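Local coordinates for protein ribonucleoside-diphosphate reductase subunit beta (Clostridium botulinum, PDB 6ZJK) that probably provides the diiron-containing small (R2) subunit of a class I ribonucleotide reductase, the enzyme that converts ribonucleoside diphosphates to deoxyribonucleotides, at residues 100-105 with 171-176. Sequence-based numbering, arbitrary orientation.
Sequences ISFLNF and LERNKF
Phe102 and Phe105 of helix 90-118 reach across to Asn174 and Arg173 of helix 168-186, joining two helices of the all-helical R2 fold, in which a helical bundle houses the diiron site. The segments run nearly parallel, their axes 16° apart and 11.1 Å from each other at closest approach, so the gap is bridged mainly by side chains, and no hydrogen bond crosses it.

The amide-on-ring stack comes first. Asn174 lays its carboxamide flat over one face of Phe105, the two planes 11° apart. Asn174 OD1 lies 3.3 Å from Phe105 CD2. On the other side of the ring's CB end, Asn174 ND2 is 3.5 Å from Phe105 CD1, so the amide spans the ring there. Farther out, Asn174 CB makes a CH-pi contact, 3.9 Å from the centroid of the Phe105 ring. Asn174 OD1 also meets the edge of the Phe102 ring, in its plane, 3.7 Å from Phe102 CD1. Phe102 gets there with CG anti to its backbone N, which carries the ring out to the neighbouring helix.

The second kind of contact is between ring and guanidinium. The Arg173 chain, bent at chi2 and chi3, brings its guanidinium to the CZ corner of the Phe102 ring, with the two planes 22° apart. Its charge is answered elsewhere: NH2 forms a salt bridge with Glu279 of helix 262-287, and Tyr207 adds a cation-pi contact.

Phe105 is also met edge-to-face by Phe29 of the second subunit, which places this packing beside the dimer interface; the side chain of Phe105 is about 11 Å from a bound iron(III) ion. At the guanidinium end, Phe102 CZ sits over one face of the group, displaced toward its rim and 3.4 Å from Arg173 NH2.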
ATOM      1  N   ILE A 100      -1.181  -5.996  23.210  1.00 42.61           N
ATOM      2  CA  ILE A 100      -1.150  -4.914  22.237  1.00 42.19           C
ATOM      3  C   ILE A 100       0.274  -4.681  21.731  1.00 40.57           C
ATOM      4  O   ILE A 100       0.471  -4.276  20.582  1.00 41.49           O
ATOM      5  CB  ILE A 100      -1.822  -3.657  22.814  1.00 38.72           C
ATOM      6  CG1 ILE A 100      -2.333  -2.784  21.663  1.00 44.03           C
ATOM      7  CG2 ILE A 100      -0.879  -2.906  23.690  1.00 38.83           C
ATOM      8  CD1 ILE A 100      -3.423  -1.825  22.059  1.00 46.04           C
ATOM      9  N   SER A 101       1.289  -4.973  22.543  1.00 40.58           N
ATOM     10  CA  SER A 101       2.618  -4.874  21.945  1.00 44.41           C
ATOM     11  C   SER A 101       2.856  -6.017  20.960  1.00 39.40           C
ATOM     12  O   SER A 101       3.405  -5.804  19.872  1.00 43.52           O
ATOM     13  CB  SER A 101       3.691  -4.862  23.024  1.00 42.57           C
ATOM     14  OG  SER A 101       4.966  -5.113  22.468  1.00 48.04           O
ATOM     15  N   PHE A 102       2.315  -7.210  21.200  1.00 38.65           N
ATOM     16  CA  PHE A 102       2.424  -8.314  20.248  1.00 36.49           C
ATOM     17  C   PHE A 102       1.680  -8.022  18.954  1.00 41.36           C
ATOM     18  O   PHE A 102       2.216  -8.241  17.860  1.00 37.91           O
ATOM     19  CB  PHE A 102       1.882  -9.594  20.887  1.00 36.10           C
ATOM     20  CG  PHE A 102       1.927 -10.786  19.986  1.00 39.68           C
ATOM     21  CD1 PHE A 102       3.135 -11.252  19.479  1.00 39.75           C
ATOM     22  CD2 PHE A 102       0.759 -11.445  19.642  1.00 40.09           C
ATOM     23  CE1 PHE A 102       3.175 -12.356  18.649  1.00 36.60           C
ATOM     24  CE2 PHE A 102       0.796 -12.556  18.803  1.00 41.20           C
ATOM     25  CZ  PHE A 102       2.012 -13.014  18.322  1.00 40.09           C
ATOM     26  N   LEU A 103       0.457  -7.498  19.048  1.00 34.62           N
ATOM     27  CA  LEU A 103      -0.301  -7.224  17.837  1.00 39.99           C
ATOM     28  C   LEU A 103       0.377  -6.141  16.988  1.00 42.44           C
ATOM     29  O   LEU A 103       0.399  -6.236  15.750  1.00 36.31           O
ATOM     30  CB  LEU A 103      -1.733  -6.826  18.202  1.00 38.86           C
ATOM     31  CG  LEU A 103      -2.580  -7.857  18.960  1.00 37.94           C
ATOM     32  CD1 LEU A 103      -4.041  -7.413  19.073  1.00 33.45           C
ATOM     33  CD2 LEU A 103      -2.483  -9.268  18.350  1.00 37.35           C
ATOM     34  N   ASN A 104       0.988  -5.141  17.634  1.00 35.04           N
ATOM     35  CA  ASN A 104       1.714  -4.106  16.892  1.00 35.49           C
ATOM     36  C   ASN A 104       2.895  -4.699  16.140  1.00 36.32           C
ATOM     37  O   ASN A 104       3.221  -4.259  15.032  1.00 38.44           O
ATOM     38  CB  ASN A 104       2.207  -2.997  17.845  1.00 35.90           C
ATOM     39  CG  ASN A 104       2.779  -1.775  17.097  1.00 42.90           C
ATOM     40  OD1 ASN A 104       2.101  -1.138  16.289  1.00 36.15           O
ATOM     41  ND2 ASN A 104       4.025  -1.451  17.378  1.00 43.09           N
ATOM     42  N   PHE A 105       3.557  -5.687  16.730  1.00 38.04           N
ATOM     43  CA  PHE A 105       4.594  -6.402  16.003  1.00 38.26           C
ATOM     44  C   PHE A 105       4.010  -7.131  14.791  1.00 39.69           C
ATOM     45  O   PHE A 105       4.612  -7.122  13.708  1.00 39.40           O
ATOM     46  CB  PHE A 105       5.305  -7.390  16.933  1.00 38.43           C
ATOM     47  CG  PHE A 105       6.029  -8.472  16.194  1.00 48.26           C
ATOM     48  CD1 PHE A 105       7.333  -8.275  15.765  1.00 44.93           C
ATOM     49  CD2 PHE A 105       5.389  -9.678  15.883  1.00 44.29           C
ATOM     50  CE1 PHE A 105       7.997  -9.274  15.067  1.00 48.46           C
ATOM     51  CE2 PHE A 105       6.041 -10.661  15.178  1.00 42.50           C
ATOM     52  CZ  PHE A 105       7.344 -10.470  14.774  1.00 49.89           C
ATOM     53  N   LEU A 171       9.605 -12.138  23.068  1.00 56.12           N
ATOM     54  CA  LEU A 171      10.677 -12.059  22.137  1.00 54.59           C
ATOM     55  C   LEU A 171      10.840 -13.307  21.300  1.00 58.09           C
ATOM     56  O   LEU A 171      11.007 -13.214  20.137  1.00 58.68           O
ATOM     57  CB  LEU A 171      11.964 -11.773  22.854  1.00 57.75           C
ATOM     58  CG  LEU A 171      13.044 -10.989  22.157  1.00 59.62           C
ATOM     59  CD1 LEU A 171      14.379 -11.557  22.445  1.00 64.39           C
ATOM     60  CD2 LEU A 171      12.852 -10.938  20.682  1.00 57.71           C
ATOM     61  N   GLU A 172      10.799 -14.479  21.880  1.00 58.78           N
ATOM     62  CA  GLU A 172      11.009 -15.673  21.078  1.00 58.13           C
ATOM     63  C   GLU A 172       9.906 -15.879  20.070  1.00 54.51           C
ATOM     64  O   GLU A 172      10.167 -16.316  19.006  1.00 57.34           O
ATOM     65  CB  GLU A 172      11.239 -16.920  21.915  1.00 65.45           C
ATOM     66  CG  GLU A 172      12.554 -16.959  22.683  1.00 74.95           C
ATOM     67  CD  GLU A 172      13.799 -17.175  21.838  1.00 85.06           C
ATOM     68  OE1 GLU A 172      13.771 -17.968  20.866  1.00 83.53           O
ATOM     69  OE2 GLU A 172      14.827 -16.529  22.149  1.00 88.13           O
ATOM     70  N   ARG A 173       8.681 -15.567  20.426  1.00 50.77           N
ATOM     71  CA  ARG A 173       7.562 -15.663  19.527  1.00 53.12           C
ATOM     72  C   ARG A 173       7.863 -14.815  18.316  1.00 56.22           C
ATOM     73  O   ARG A 173       7.869 -15.300  17.200  1.00 55.84           O
ATOM     74  CB  ARG A 173       6.315 -15.154  20.191  1.00 51.55           C
ATOM     75  CG  ARG A 173       5.496 -16.185  20.898  1.00 49.37           C
ATOM     76  CD  ARG A 173       4.010 -15.883  20.832  1.00 50.55           C
ATOM     77  NE  ARG A 173       3.355 -16.575  19.741  1.00 46.15           N
ATOM     78  CZ  ARG A 173       2.079 -16.493  19.465  1.00 44.63           C
ATOM     79  NH1 ARG A 173       1.612 -17.165  18.469  1.00 48.31           N
ATOM     80  NH2 ARG A 173       1.264 -15.780  20.153  1.00 39.99           N
ATOM     81  N   ASN A 174       8.219 -13.569  18.556  1.00 53.66           N
ATOM     82  CA  ASN A 174       8.567 -12.629  17.518  1.00 51.98           C
ATOM     83  C   ASN A 174       9.618 -13.163  16.599  1.00 54.57           C
ATOM     84  O   ASN A 174       9.460 -13.142  15.430  1.00 57.69           O
ATOM     85  CB  ASN A 174       8.976 -11.309  18.107  1.00 48.66           C
ATOM     86  CG  ASN A 174       7.813 -10.520  18.609  1.00 49.74           C
ATOM     87  OD1 ASN A 174       6.722 -10.982  18.620  1.00 47.13           O
ATOM     88  ND2 ASN A 174       8.058  -9.334  19.031  1.00 43.91           N
ATOM     89  N   LYS A 175      10.664 -13.724  17.121  1.00 54.45           N
ATOM     90  CA  LYS A 175      11.679 -14.262  16.271  1.00 54.03           C
ATOM     91  C   LYS A 175      11.195 -15.417  15.452  1.00 54.35           C
ATOM     92  O   LYS A 175      11.570 -15.570  14.337  1.00 54.04           O
ATOM     93  CB  LYS A 175      12.823 -14.713  17.113  1.00 62.39           C
ATOM     94  CG  LYS A 175      13.730 -13.591  17.481  1.00 65.80           C
ATOM     95  CD  LYS A 175      14.304 -13.829  18.842  1.00 70.59           C
ATOM     96  CE  LYS A 175      15.507 -14.723  18.794  1.00 72.64           C
ATOM     97  NZ  LYS A 175      16.382 -14.470  19.951  1.00 77.33           N
ATOM     98  N   PHE A 176      10.394 -16.265  16.037  1.00 51.76           N
ATOM     99  CA  PHE A 176       9.859 -17.383  15.318  1.00 54.30           C
ATOM    100  C   PHE A 176       9.054 -16.906  14.128  1.00 52.42           C
ATOM    101  O   PHE A 176       9.323 -17.256  13.042  1.00 50.72           O
ATOM    102  CB  PHE A 176       8.955 -18.188  16.228  1.00 51.11           C
ATOM    103  CG  PHE A 176       8.250 -19.314  15.547  1.00 59.09           C
ATOM    104  CD1 PHE A 176       8.927 -20.436  15.181  1.00 62.93           C
ATOM    105  CD2 PHE A 176       6.925 -19.247  15.273  1.00 56.44           C
ATOM    106  CE1 PHE A 176       8.297 -21.461  14.547  1.00 56.99           C
ATOM    107  CE2 PHE A 176       6.286 -20.264  14.636  1.00 55.72           C
ATOM    108  CZ  PHE A 176       6.971 -21.376  14.287  1.00 53.63           C
TER